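Side-chain contacts in beta-glucosidase (Pseudoalteromonas sp., PDB 3F95), which forms the extra C-terminal beta-sandwich domain of an exo-1,3/1,4-beta-glucanase, an enzyme that probably has beta-glucosidase activity: residues Ser49-Ser53 with Tyr54-Gly58; Met126-Lys129 with Ser130-Leu134; Lys173-Asp176 with Asp177-Ser180; Ser39-Lys42 with Gln43-Leu46. One frame throughout, in Å; residues are numbered along the deposited sequence.

From the N terminus, contact 4 comes first: it closes the loop that leads from strand 37-38 into strand 45-50. Contact 1 closes the loop at the far end of that strand, before strand 58-63, so the two are joined by strand 45-50 although their centres lie about 22 Å apart. Contact 2 rounds the corner from helix 123-126 into strand 132-137, and its Trp131 packs on Leu52 and Val50 of contact 1. Contact 3 turns the chain into strand 179-180, which runs parallel to strand 132-137; Thr133 O and Ile179 N probably share a hydrogen bond. The four follow in series without nesting or crossing, all reaching the same mixed sheet.

Contact 1 (Ser49-Ser53 with Tyr54-Gly58); sequences SVNLS and YQEDG
Asp57 sets its CG between its own backbone N and carbonyl carbon (chi1 64°), which turns the carboxylate back onto Leu52 and Ser53, while Asn51, with CG anti to its carbonyl carbon (chi1 -46°), sends OD1 across the loop to Glu56. The aspartate spends one oxygen on each of two successive amides: OD1 takes Leu52 N at 2.6 Å on its syn lone pair, and OD2 takes Ser53 N at 2.8 Å, also on the syn side but somewhat out of plane. A short acid suits this place, since its two oxygens match two neighbouring N-H groups. Asn51 OD1 receives Glu56 N at 2.6 Å in an almost straight bond. Less certain, since Ser49 has two conformers, is a bond from its OG to Glu56 OE2. Where strand 45-50 ends and strand 58-63 begins, Val50 N gives to Gly58 O (3.0 Å) and Gly58 N to Val50 O (3.0 Å). Glycine suits its place here, since Val50 CG2, 3.5 Å from Gly58 C, lies where a CB would probably have to go. Tyr54 to Asp57 form a type II turn, and Asp57 and Gly58 together face Val50, a classic beta bulge in this antiparallel hairpin.

Contact 2 (Met126-Lys129 with Ser130-Leu134); sequences MADK and SWHTL
Asp128 and His132 meet edge to edge: the carboxylate and imidazole planes are only 6° apart, and His132 NE2 donates its N-H to Asp128 OD1 at 2.7 Å, in the ring plane and on the syn lone pair. The same oxygen accepts a second hydrogen bond, from Ser130 N at 2.9 Å, this time from above the carboxylate plane. Two donors thus grip OD1, and since they approach from different directions they should fix the rotation of the carboxylate. The aspartate can serve both because its CG stands between backbone N and carbonyl carbon (chi1 62°), folding the group over the chain that follows. Ser130 OG adds a weak bond to Asp128 O. Two main-chain acceptors, Met126 O and Ser130 O, are also met: Met126 O takes Lys129 N at 3.0 Å and a hydrogen bond from water 1, which also donates to Ser130 O. The Met126 chain, bent twice, makes an oblique sulfur-aromatic contact from SD to His132 CD2 at 3.7 Å and packs tip to tip on Leu134 CD2 at 4.0 Å. A leucine in place of His132 would probably leave Asp128 OD1 with Ser130 N alone and the carboxylate freer to turn. Strand 87-94 pairs with strand 132-137, Met92 with His132 and Leu90 with Leu134. The arrangement is a type I turn from Met126 to Lys129, whose last residue has positive phi, overlapped by an Asx turn that starts at Asp128.

Contact 3 (Lys173-Asp176 with Asp177-Ser180); sequences KPSD and DSIS
Hydrogen bonds dominate the meeting of Ser175 and Ser178, and both go to one carbonyl. Ser178 OG donates to Ser175 O at 2.7 Å, close to the carbonyl plane, while Ser178 N reaches the same oxygen at 3.2 Å from well above it. The second bond closes a type I turn from Ser175 to Ser178; the first doubles it. The hydroxyl can do so because it lies between backbone N and carbonyl carbon (chi1 73°), and serine is short enough for OG to turn back onto the carbonyl. Water 2 spans the turn on another path, donating to Asp176 O at 2.6 Å and to Ser178 O at 2.7 Å. Van der Waals contacts are few: Pro174 CB touches Ser178 OG at 3.3 Å, and Ser175 OG rests against Ser178 CB. An alanine in place of Ser178 would lack the hydroxyl and is likely to leave Ser175 O with the longer bond from the backbone N as its one link across the turn. Ser175 N is held by Glu89 of strand 87-94, Pro174 and Ser178 both touch Ala135, and the backbone of Ile179 hydrogen-bonds to Thr133 and Ala135, so the turn lays strand 179-180 parallel along strand 132-137.

Contact 4 (Ser39-Lys42 with Gln43-Leu46); sequences SGDK and QSLL
Asp41 draws the amides of Gln43 and Ser44 onto one oxygen in the turn of a beta-hairpin, where strand 37-38 gives way to strand 45-50. Asp41 OD1 accepts Ser44 N at 2.7 Å on its syn lone pair and Gln43 N at 2.8 Å on the anti side, about 30° out of plane; the second of these makes an Asx turn. The other oxygen, OD2, accepts from Ser44 OG at 2.5 Å, short enough for the exact length to be doubtful. The two amides alone should keep the carboxylate from rotating, and they explain why a short acid sits here: from CG placed between backbone N and carbonyl carbon (chi1 69°) its oxygens reach the amides two and three residues later.

Beyond this group, Ser39 to Lys42 form a type I turn, closed by Lys42 N on Ser39 O at 3.0 Å. Lys42 has a positive phi (71°), which turns the chain after the type I turn toward strand 45-50. Ser39 then pairs with Leu45: its N binds Leu45 O at 2.8 Å, but Leu45 N comes to the side-chain OG of Ser39, consistent with the Ser39 carbonyl being taken up by Lys42 N.

Further out, Asp24 of strand 18-24 ties two points of the turn, Ser39 OG and Asp41 N, through OD2. Leu45 packs its side chain on Leu22, Ala67 and Leu69, anchoring the strand start in the sandwich. Leu46 CD2 rests 3.5 Å from Lys42 O.

Contact 1 (Ser49-Ser53 with Tyr54-Gly58)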
ATOM      1  N   SER A  49     -14.589  -2.570  -0.522  1.00 14.22           N
ATOM      2  CA  SER A  49     -14.014  -3.659  -1.292  0.50 13.40           C
ATOM      3  C   SER A  49     -14.281  -3.398  -2.767  1.00 14.07           C
ATOM      4  O   SER A  49     -15.287  -2.787  -3.124  1.00 13.41           O
ATOM      5  CB  SER A  49     -14.595  -5.000  -0.871  0.50 14.10           C
ATOM      6  OG  SER A  49     -15.931  -5.104  -1.305  0.50 14.90           O
ATOM      7  N   VAL A  50     -13.387  -3.889  -3.611  1.00 13.83           N
ATOM      8  CA  VAL A  50     -13.564  -3.805  -5.064  1.00 14.31           C
ATOM      9  C   VAL A  50     -13.227  -5.200  -5.653  1.00 14.72           C
ATOM     10  O   VAL A  50     -12.609  -6.049  -4.985  1.00 14.79           O
ATOM     11  CB  VAL A  50     -12.660  -2.717  -5.702  1.00 13.71           C
ATOM     12  CG1 VAL A  50     -12.989  -1.316  -5.194  1.00 13.96           C
ATOM     13  CG2 VAL A  50     -11.189  -3.014  -5.503  1.00 16.90           C
ATOM     14  N   ASN A  51     -13.617  -5.416  -6.898  1.00 15.75           N
ATOM     15  CA  ASN A  51     -13.457  -6.736  -7.511  1.00 17.47           C
ATOM     16  C   ASN A  51     -12.443  -6.649  -8.636  1.00 18.59           C
ATOM     17  O   ASN A  51     -12.599  -5.854  -9.576  1.00 19.71           O
ATOM     18  CB  ASN A  51     -14.810  -7.249  -8.020  1.00 17.88           C
ATOM     19  CG  ASN A  51     -15.937  -7.064  -7.004  1.00 19.11           C
ATOM     20  OD1 ASN A  51     -15.797  -7.362  -5.809  1.00 17.31           O
ATOM     21  ND2 ASN A  51     -17.065  -6.542  -7.483  1.00 23.41           N
ATOM     22  N   LEU A  52     -11.369  -7.413  -8.523  1.00 18.50           N
ATOM     23  CA  LEU A  52     -10.385  -7.456  -9.581  1.00 19.17           C
ATOM     24  C   LEU A  52     -10.444  -8.808 -10.305  1.00 19.51           C
ATOM     25  O   LEU A  52     -10.894  -8.870 -11.440  1.00 19.57           O
ATOM     26  CB  LEU A  52      -9.004  -7.164  -9.034  1.00 18.79           C
ATOM     27  CG  LEU A  52      -7.834  -7.189 -10.030  1.00 22.39           C
ATOM     28  CD1 LEU A  52      -8.143  -6.331 -11.277  1.00 22.24           C
ATOM     29  CD2 LEU A  52      -6.579  -6.709  -9.352  1.00 21.14           C
ATOM     30  N   SER A  53      -9.982  -9.865  -9.647  1.00 19.53           N
ATOM     31  CA  SER A  53     -10.013 -11.209 -10.223  1.00 20.27           C
ATOM     32  C   SER A  53     -11.157 -12.028  -9.640  1.00 20.21           C
ATOM     33  O   SER A  53     -11.619 -12.985 -10.269  1.00 19.69           O
ATOM     34  CB  SER A  53      -8.675 -11.916  -9.994  1.00 20.59           C
ATOM     35  OG  SER A  53      -7.643 -11.315 -10.756  1.00 23.99           O
ATOM     36  N   TYR A  54     -11.622 -11.633  -8.446  1.00 19.30           N
ATOM     37  CA  TYR A  54     -12.682 -12.333  -7.696  1.00 20.00           C
ATOM     38  C   TYR A  54     -13.564 -11.276  -7.048  1.00 20.30           C
ATOM     39  O   TYR A  54     -13.211 -10.076  -7.091  1.00 22.28           O
ATOM     40  CB  TYR A  54     -12.077 -13.253  -6.597  1.00 19.34           C
ATOM     41  CG  TYR A  54     -11.050 -14.198  -7.131  1.00 20.51           C
ATOM     42  CD1 TYR A  54     -11.423 -15.454  -7.628  1.00 20.67           C
ATOM     43  CD2 TYR A  54      -9.697 -13.833  -7.178  1.00 21.17           C
ATOM     44  CE1 TYR A  54     -10.469 -16.313  -8.169  1.00 21.45           C
ATOM     45  CE2 TYR A  54      -8.752 -14.671  -7.699  1.00 21.28           C
ATOM     46  CZ  TYR A  54      -9.138 -15.915  -8.197  1.00 20.95           C
ATOM     47  OH  TYR A  54      -8.169 -16.735  -8.697  1.00 21.63           O
ATOM     48  N   GLN A  55     -14.703 -11.670  -6.473  1.00 20.19           N
ATOM     49  CA  GLN A  55     -15.480 -10.737  -5.640  0.50 20.24           C
ATOM     50  C   GLN A  55     -14.619 -10.340  -4.435  1.00 19.86           C
ATOM     51  O   GLN A  55     -14.041 -11.190  -3.765  1.00 19.46           O
ATOM     52  CB  GLN A  55     -16.903 -11.235  -5.214  0.50 20.62           C
ATOM     53  CG  GLN A  55     -17.255 -12.765  -5.282  0.50 22.23           C
ATOM     54  CD  GLN A  55     -18.564 -13.174  -4.539  0.50 21.42           C
ATOM     55  OE1 GLN A  55     -18.710 -14.323  -4.069  0.50 19.49           O
ATOM     56  NE2 GLN A  55     -19.516 -12.242  -4.445  0.50 23.64           N
ATOM     57  N   GLU A  56     -14.512  -9.033  -4.205  1.00 18.77           N
ATOM     58  CA  GLU A  56     -13.848  -8.474  -3.039  1.00 18.40           C
ATOM     59  C   GLU A  56     -12.366  -8.785  -2.840  1.00 17.20           C
ATOM     60  O   GLU A  56     -11.901  -8.775  -1.692  1.00 16.50           O
ATOM     61  CB  GLU A  56     -14.649  -8.800  -1.761  1.00 19.33           C
ATOM     62  CG  GLU A  56     -16.110  -8.335  -1.853  1.00 24.80           C
ATOM     63  CD  GLU A  56     -16.716  -8.110  -0.484  1.00 31.82           C
ATOM     64  OE1 GLU A  56     -16.626  -9.025   0.355  1.00 34.84           O
ATOM     65  OE2 GLU A  56     -17.287  -7.024  -0.239  1.00 37.39           O
ATOM     66  N   ASP A  57     -11.613  -9.039  -3.924  1.00 14.76           N
ATOM     67  CA  ASP A  57     -10.177  -9.291  -3.753  1.00 15.50           C
ATOM     68  C   ASP A  57      -9.327  -8.016  -3.674  1.00 14.43           C
ATOM     69  O   ASP A  57      -8.128  -8.090  -3.430  1.00 15.80           O
ATOM     70  CB  ASP A  57      -9.611 -10.264  -4.806  1.00 15.29           C
ATOM     71  CG  ASP A  57      -9.694  -9.724  -6.214  1.00 17.59           C
ATOM     72  OD1 ASP A  57     -10.529  -8.830  -6.466  1.00 20.27           O
ATOM     73  OD2 ASP A  57      -8.939 -10.219  -7.073  1.00 18.45           O
ATOM     74  N   GLY A  58      -9.958  -6.855  -3.861  1.00 14.11           N
ATOM     75  CA  GLY A  58      -9.249  -5.571  -3.783  1.00 12.37           C
ATOM     76  C   GLY A  58      -9.846  -4.690  -2.687  1.00 12.35           C
ATOM     77  O   GLY A  58     -10.935  -4.957  -2.182  1.00 12.10           O
TER

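Contact 2 (Met126-Lys129 with Ser130-Leu134)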
ATOM      1  N   MET A 126       0.406   5.507 -14.329  1.00 16.20           N
ATOM      2  CA  MET A 126      -0.887   5.217 -13.710  1.00 17.20           C
ATOM      3  C   MET A 126      -2.083   6.007 -14.305  1.00 17.36           C
ATOM      4  O   MET A 126      -3.245   5.769 -13.953  1.00 16.71           O
ATOM      5  CB  MET A 126      -0.806   5.510 -12.200  1.00 16.48           C
ATOM      6  CG  MET A 126       0.280   4.701 -11.441  1.00 15.50           C
ATOM      7  SD  MET A 126       0.146   2.909 -11.602  1.00 16.20           S
ATOM      8  CE  MET A 126      -1.303   2.550 -10.609  1.00 18.72           C
ATOM      9  N   ALA A 127      -1.793   6.956 -15.197  1.00 18.30           N
ATOM     10  CA  ALA A 127      -2.752   7.994 -15.580  1.00 18.00           C
ATOM     11  C   ALA A 127      -3.919   7.460 -16.402  1.00 18.28           C
ATOM     12  O   ALA A 127      -4.952   8.138 -16.537  1.00 19.19           O
ATOM     13  CB  ALA A 127      -2.034   9.128 -16.351  1.00 19.29           C
ATOM     14  N   ASP A 128      -3.775   6.246 -16.932  1.00 16.95           N
ATOM     15  CA  ASP A 128      -4.886   5.601 -17.638  1.00 18.60           C
ATOM     16  C   ASP A 128      -6.023   5.144 -16.692  1.00 17.95           C
ATOM     17  O   ASP A 128      -7.064   4.691 -17.164  1.00 19.10           O
ATOM     18  CB  ASP A 128      -4.414   4.435 -18.526  1.00 18.34           C
ATOM     19  CG  ASP A 128      -3.758   3.306 -17.743  1.00 21.59           C
ATOM     20  OD1 ASP A 128      -3.811   3.315 -16.494  1.00 22.07           O
ATOM     21  OD2 ASP A 128      -3.182   2.387 -18.388  1.00 19.41           O
ATOM     22  N   LYS A 129      -5.813   5.292 -15.380  1.00 17.19           N
ATOM     23  CA  LYS A 129      -6.785   4.878 -14.353  1.00 17.82           C
ATOM     24  C   LYS A 129      -7.132   3.391 -14.458  1.00 17.73           C
ATOM     25  O   LYS A 129      -8.222   2.965 -14.065  1.00 18.04           O
ATOM     26  CB  LYS A 129      -8.062   5.739 -14.409  1.00 17.08           C
ATOM     27  CG  LYS A 129      -7.800   7.232 -14.224  1.00 17.15           C
ATOM     28  CD  LYS A 129      -9.084   8.037 -14.228  1.00 19.21           C
ATOM     29  CE  LYS A 129      -8.808   9.519 -14.007  1.00 19.69           C
ATOM     30  NZ  LYS A 129      -8.108  10.118 -15.189  1.00 23.41           N
ATOM     31  N   SER A 130      -6.196   2.607 -14.985  1.00 18.10           N
ATOM     32  CA  SER A 130      -6.338   1.166 -15.087  1.00 17.84           C
ATOM     33  C   SER A 130      -5.495   0.509 -14.009  1.00 16.89           C
ATOM     34  O   SER A 130      -4.622   1.143 -13.427  1.00 15.26           O
ATOM     35  CB  SER A 130      -5.855   0.658 -16.453  1.00 19.10           C
ATOM     36  OG  SER A 130      -6.463   1.380 -17.507  1.00 21.83           O
ATOM     37  N   TRP A 131      -5.751  -0.771 -13.769  1.00 15.97           N
ATOM     38  CA  TRP A 131      -4.912  -1.561 -12.873  1.00 16.21           C
ATOM     39  C   TRP A 131      -3.539  -1.757 -13.488  1.00 16.39           C
ATOM     40  O   TRP A 131      -3.436  -1.946 -14.731  1.00 16.11           O
ATOM     41  CB  TRP A 131      -5.520  -2.935 -12.604  1.00 16.05           C
ATOM     42  CG  TRP A 131      -6.687  -2.901 -11.671  1.00 15.45           C
ATOM     43  CD1 TRP A 131      -8.016  -2.873 -12.004  1.00 17.65           C
ATOM     44  CD2 TRP A 131      -6.623  -2.912 -10.233  1.00 16.99           C
ATOM     45  NE1 TRP A 131      -8.796  -2.859 -10.846  1.00 17.60           N
ATOM     46  CE2 TRP A 131      -7.963  -2.890  -9.751  1.00 17.50           C
ATOM     47  CE3 TRP A 131      -5.561  -2.934  -9.307  1.00 16.42           C
ATOM     48  CZ2 TRP A 131      -8.273  -2.903  -8.366  1.00 17.27           C
ATOM     49  CZ3 TRP A 131      -5.873  -2.936  -7.920  1.00 16.77           C
ATOM     50  CH2 TRP A 131      -7.217  -2.920  -7.476  1.00 15.26           C
ATOM     51  N   HIS A 132      -2.504  -1.695 -12.644  1.00 15.93           N
ATOM     52  CA  HIS A 132      -1.117  -2.053 -13.002  1.00 16.11           C
ATOM     53  C   HIS A 132      -0.461  -2.836 -11.877  1.00 16.65           C
ATOM     54  O   HIS A 132      -0.718  -2.580 -10.691  1.00 16.14           O
ATOM     55  CB  HIS A 132      -0.269  -0.822 -13.289  1.00 16.21           C
ATOM     56  CG  HIS A 132      -0.864   0.045 -14.351  1.00 18.47           C
ATOM     57  ND1 HIS A 132      -0.741  -0.246 -15.693  1.00 19.59           N
ATOM     58  CD2 HIS A 132      -1.645   1.145 -14.270  1.00 17.09           C
ATOM     59  CE1 HIS A 132      -1.406   0.657 -16.396  1.00 17.99           C
ATOM     60  NE2 HIS A 132      -1.967   1.511 -15.557  1.00 20.07           N
ATOM     61  N   THR A 133       0.372  -3.797 -12.244  1.00 15.62           N
ATOM     62  CA  THR A 133       1.158  -4.517 -11.267  1.00 16.42           C
ATOM     63  C   THR A 133       2.482  -3.774 -11.072  1.00 16.03           C
ATOM     64  O   THR A 133       3.267  -3.604 -12.015  1.00 16.50           O
ATOM     65  CB  THR A 133       1.429  -5.965 -11.715  1.00 16.02           C
ATOM     66  OG1 THR A 133       0.184  -6.592 -12.000  1.00 17.73           O
ATOM     67  CG2 THR A 133       2.128  -6.730 -10.612  1.00 18.00           C
ATOM     68  N   LEU A 134       2.710  -3.315  -9.843  1.00 15.60           N
ATOM     69  CA  LEU A 134       3.901  -2.528  -9.514  1.00 15.93           C
ATOM     70  C   LEU A 134       4.864  -3.381  -8.685  1.00 17.16           C
ATOM     71  O   LEU A 134       4.449  -4.015  -7.690  1.00 17.22           O
ATOM     72  CB  LEU A 134       3.490  -1.268  -8.729  1.00 15.74           C
ATOM     73  CG  LEU A 134       2.484  -0.305  -9.371  1.00 18.02           C
ATOM     74  CD1 LEU A 134       2.189   0.872  -8.413  1.00 18.11           C
ATOM     75  CD2 LEU A 134       3.044   0.222 -10.740  1.00 16.25           C
TER
HETATM   76  O   HOH W   1      -4.021   3.641 -12.486  1.00 17.45           O

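Contact 3 (Lys173-Asp176 with Asp177-Ser180)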
ATOM      1  N   LYS A 173      11.367 -12.140  -6.978  1.00 32.25           N
ATOM      2  CA  LYS A 173      11.282 -11.802  -8.398  1.00 34.64           C
ATOM      3  C   LYS A 173       9.912 -11.254  -8.820  1.00 34.70           C
ATOM      4  O   LYS A 173       8.879 -11.950  -8.699  1.00 35.37           O
ATOM      5  CB  LYS A 173      11.669 -12.992  -9.300  1.00 35.17           C
ATOM      6  CG  LYS A 173      10.733 -14.188  -9.246  1.00 36.78           C
ATOM      7  CD  LYS A 173      10.365 -14.639 -10.659  1.00 39.74           C
ATOM      8  CE  LYS A 173      11.602 -14.940 -11.483  1.00 42.27           C
ATOM      9  NZ  LYS A 173      11.335 -15.012 -12.966  1.00 43.84           N
ATOM     10  N   PRO A 174       9.923 -10.028  -9.364  1.00 34.99           N
ATOM     11  CA  PRO A 174       8.774  -9.328  -9.916  1.00 34.68           C
ATOM     12  C   PRO A 174       8.083 -10.159 -11.003  1.00 34.56           C
ATOM     13  O   PRO A 174       8.758 -10.805 -11.827  1.00 34.31           O
ATOM     14  CB  PRO A 174       9.389  -8.056 -10.508  1.00 34.73           C
ATOM     15  CG  PRO A 174      10.844  -8.289 -10.590  1.00 35.71           C
ATOM     16  CD  PRO A 174      11.156  -9.234  -9.487  1.00 34.96           C
ATOM     17  N   SER A 175       6.754 -10.165 -10.986  1.00 34.05           N
ATOM     18  CA  SER A 175       5.982 -10.891 -11.992  1.00 33.95           C
ATOM     19  C   SER A 175       6.371 -10.376 -13.377  1.00 32.89           C
ATOM     20  O   SER A 175       6.891  -9.266 -13.509  1.00 31.76           O
ATOM     21  CB  SER A 175       4.486 -10.692 -11.774  1.00 34.34           C
ATOM     22  OG  SER A 175       4.115  -9.361 -12.089  1.00 36.32           O
ATOM     23  N   ASP A 176       6.107 -11.179 -14.403  1.00 32.32           N
ATOM     24  CA  ASP A 176       6.424 -10.781 -15.775  1.00 31.75           C
ATOM     25  C   ASP A 176       5.764  -9.472 -16.197  1.00 30.82           C
ATOM     26  O   ASP A 176       6.411  -8.618 -16.805  1.00 31.88           O
ATOM     27  CB  ASP A 176       6.036 -11.892 -16.765  1.00 32.01           C
ATOM     28  CG  ASP A 176       6.971 -13.086 -16.702  1.00 33.42           C
ATOM     29  OD1 ASP A 176       7.955 -13.057 -15.918  1.00 32.35           O
ATOM     30  OD2 ASP A 176       6.711 -14.059 -17.453  1.00 35.01           O
ATOM     31  N   ASP A 177       4.492  -9.289 -15.869  1.00 29.59           N
ATOM     32  CA  ASP A 177       3.867  -8.082 -16.415  0.50 28.68           C
ATOM     33  C   ASP A 177       3.996  -6.865 -15.491  1.00 27.76           C
ATOM     34  O   ASP A 177       3.397  -5.815 -15.729  1.00 27.39           O
ATOM     35  CB  ASP A 177       2.441  -8.347 -16.920  0.50 28.76           C
ATOM     36  CG  ASP A 177       2.420  -8.939 -18.332  0.50 29.88           C
ATOM     37  OD1 ASP A 177       1.315  -9.050 -18.902  0.50 30.13           O
ATOM     38  OD2 ASP A 177       3.499  -9.294 -18.881  0.50 29.90           O
ATOM     39  N   SER A 178       4.873  -6.986 -14.500  1.00 25.46           N
ATOM     40  CA  SER A 178       5.078  -5.903 -13.538  1.00 23.02           C
ATOM     41  C   SER A 178       5.891  -4.727 -14.080  1.00 22.20           C
ATOM     42  O   SER A 178       6.725  -4.881 -14.984  1.00 21.23           O
ATOM     43  CB  SER A 178       5.706  -6.440 -12.256  1.00 22.93           C
ATOM     44  OG  SER A 178       7.071  -6.763 -12.450  1.00 22.43           O
ATOM     45  N   ILE A 179       5.625  -3.557 -13.514  1.00 20.06           N
ATOM     46  CA  ILE A 179       6.368  -2.333 -13.768  1.00 19.44           C
ATOM     47  C   ILE A 179       7.169  -2.032 -12.499  1.00 19.31           C
ATOM     48  O   ILE A 179       6.590  -1.903 -11.416  1.00 18.02           O
ATOM     49  CB  ILE A 179       5.392  -1.180 -14.078  1.00 19.86           C
ATOM     50  CG1 ILE A 179       4.432  -1.576 -15.222  1.00 20.85           C
ATOM     51  CG2 ILE A 179       6.142   0.158 -14.342  1.00 20.36           C
ATOM     52  CD1 ILE A 179       3.308  -0.528 -15.482  1.00 19.85           C
ATOM     53  N   SER A 180       8.495  -1.963 -12.621  1.00 18.08           N
ATOM     54  CA  SER A 180       9.349  -1.718 -11.472  0.50 17.88           C
ATOM     55  C   SER A 180       9.457  -0.219 -11.156  1.00 18.15           C
ATOM     56  O   SER A 180       9.853   0.596 -12.016  1.00 17.69           O
ATOM     57  CB  SER A 180      10.727  -2.372 -11.676  0.50 17.16           C
ATOM     58  OG  SER A 180      11.586  -2.134 -10.564  0.50 19.26           O
TER
HETATM   59  O   HOH W   2       8.163  -6.877 -16.166  1.00 43.68           O

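Contact 4 (Ser39-Lys42 with Gln43-Leu46)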
ATOM      1  N   SER A  39     -12.037   6.003   8.712  1.00 14.74           N
ATOM      2  CA  SER A  39     -11.071   6.559   9.646  1.00 14.26           C
ATOM      3  C   SER A  39     -11.815   7.103  10.881  1.00 14.63           C
ATOM      4  O   SER A  39     -13.055   7.070  10.919  1.00 13.96           O
ATOM      5  CB  SER A  39     -10.240   7.646   8.983  1.00 14.77           C
ATOM      6  OG  SER A  39     -11.029   8.733   8.538  1.00 15.19           O
ATOM      7  N   GLY A  40     -11.059   7.579  11.864  1.00 14.74           N
ATOM      8  CA  GLY A  40     -11.668   8.027  13.137  1.00 16.09           C
ATOM      9  C   GLY A  40     -12.737   9.107  12.985  1.00 17.02           C
ATOM     10  O   GLY A  40     -13.712   9.138  13.762  1.00 18.43           O
ATOM     11  N   ASP A  41     -12.577  10.007  12.016  1.00 17.24           N
ATOM     12  CA  ASP A  41     -13.542  11.112  11.857  1.00 17.05           C
ATOM     13  C   ASP A  41     -14.741  10.755  10.973  1.00 17.58           C
ATOM     14  O   ASP A  41     -15.650  11.601  10.709  1.00 16.44           O
ATOM     15  CB  ASP A  41     -12.852  12.409  11.423  1.00 16.99           C
ATOM     16  CG  ASP A  41     -12.308  12.357  10.013  1.00 16.94           C
ATOM     17  OD1 ASP A  41     -12.676  11.448   9.228  1.00 15.44           O
ATOM     18  OD2 ASP A  41     -11.518  13.252   9.690  1.00 18.73           O
ATOM     19  N   LYS A  42     -14.721   9.503  10.499  1.00 17.13           N
ATOM     20  CA  LYS A  42     -15.750   8.895   9.620  1.00 18.28           C
ATOM     21  C   LYS A  42     -15.788   9.424   8.178  1.00 18.23           C
ATOM     22  O   LYS A  42     -16.669   9.037   7.407  1.00 18.48           O
ATOM     23  CB  LYS A  42     -17.168   8.953  10.241  1.00 18.76           C
ATOM     24  CG  LYS A  42     -17.237   8.761  11.753  1.00 20.94           C
ATOM     25  CD  LYS A  42     -16.709   7.395  12.143  1.00 25.26           C
ATOM     26  CE  LYS A  42     -16.640   7.237  13.642  1.00 27.72           C
ATOM     27  NZ  LYS A  42     -17.137   5.881  13.940  1.00 29.57           N
ATOM     28  N   GLN A  43     -14.850  10.283   7.805  1.00 17.48           N
ATOM     29  CA  GLN A  43     -14.903  10.922   6.481  1.00 18.23           C
ATOM     30  C   GLN A  43     -13.578  11.088   5.773  1.00 16.59           C
ATOM     31  O   GLN A  43     -13.559  11.143   4.526  1.00 17.43           O
ATOM     32  CB  GLN A  43     -15.544  12.326   6.554  1.00 18.09           C
ATOM     33  CG  GLN A  43     -16.988  12.334   6.925  1.00 19.88           C
ATOM     34  CD  GLN A  43     -17.492  13.737   7.289  1.00 21.49           C
ATOM     35  OE1 GLN A  43     -16.808  14.744   7.088  1.00 28.72           O
ATOM     36  NE2 GLN A  43     -18.673  13.791   7.870  1.00 26.40           N
ATOM     37  N   SER A  44     -12.477  11.239   6.528  1.00 14.69           N
ATOM     38  CA  SER A  44     -11.212  11.604   5.878  1.00 14.90           C
ATOM     39  C   SER A  44     -10.687  10.499   4.969  1.00 13.96           C
ATOM     40  O   SER A  44     -10.175  10.773   3.879  1.00 13.68           O
ATOM     41  CB  SER A  44     -10.105  11.951   6.894  1.00 14.27           C
ATOM     42  OG  SER A  44     -10.377  13.186   7.520  1.00 16.36           O
ATOM     43  N   LEU A  45     -10.801   9.257   5.438  1.00 13.25           N
ATOM     44  CA  LEU A  45     -10.242   8.098   4.709  1.00 12.69           C
ATOM     45  C   LEU A  45     -11.247   6.953   4.870  1.00 12.64           C
ATOM     46  O   LEU A  45     -11.575   6.569   5.996  1.00 12.54           O
ATOM     47  CB  LEU A  45      -8.849   7.713   5.246  1.00 11.73           C
ATOM     48  CG  LEU A  45      -8.144   6.495   4.620  1.00 13.52           C
ATOM     49  CD1 LEU A  45      -8.062   6.631   3.076  1.00 13.52           C
ATOM     50  CD2 LEU A  45      -6.741   6.289   5.236  1.00 12.46           C
ATOM     51  N   LEU A  46     -11.743   6.433   3.737  1.00 13.33           N
ATOM     52  CA  LEU A  46     -12.728   5.354   3.707  1.00 13.78           C
ATOM     53  C   LEU A  46     -12.184   4.203   2.878  1.00 14.04           C
ATOM     54  O   LEU A  46     -11.522   4.442   1.867  1.00 13.44           O
ATOM     55  CB  LEU A  46     -14.050   5.784   3.069  1.00 16.22           C
ATOM     56  CG  LEU A  46     -14.874   7.003   3.540  1.00 20.30           C
ATOM     57  CD1 LEU A  46     -16.343   6.806   3.067  1.00 23.32           C
ATOM     58  CD2 LEU A  46     -14.795   7.258   5.031  1.00 20.79           C
TER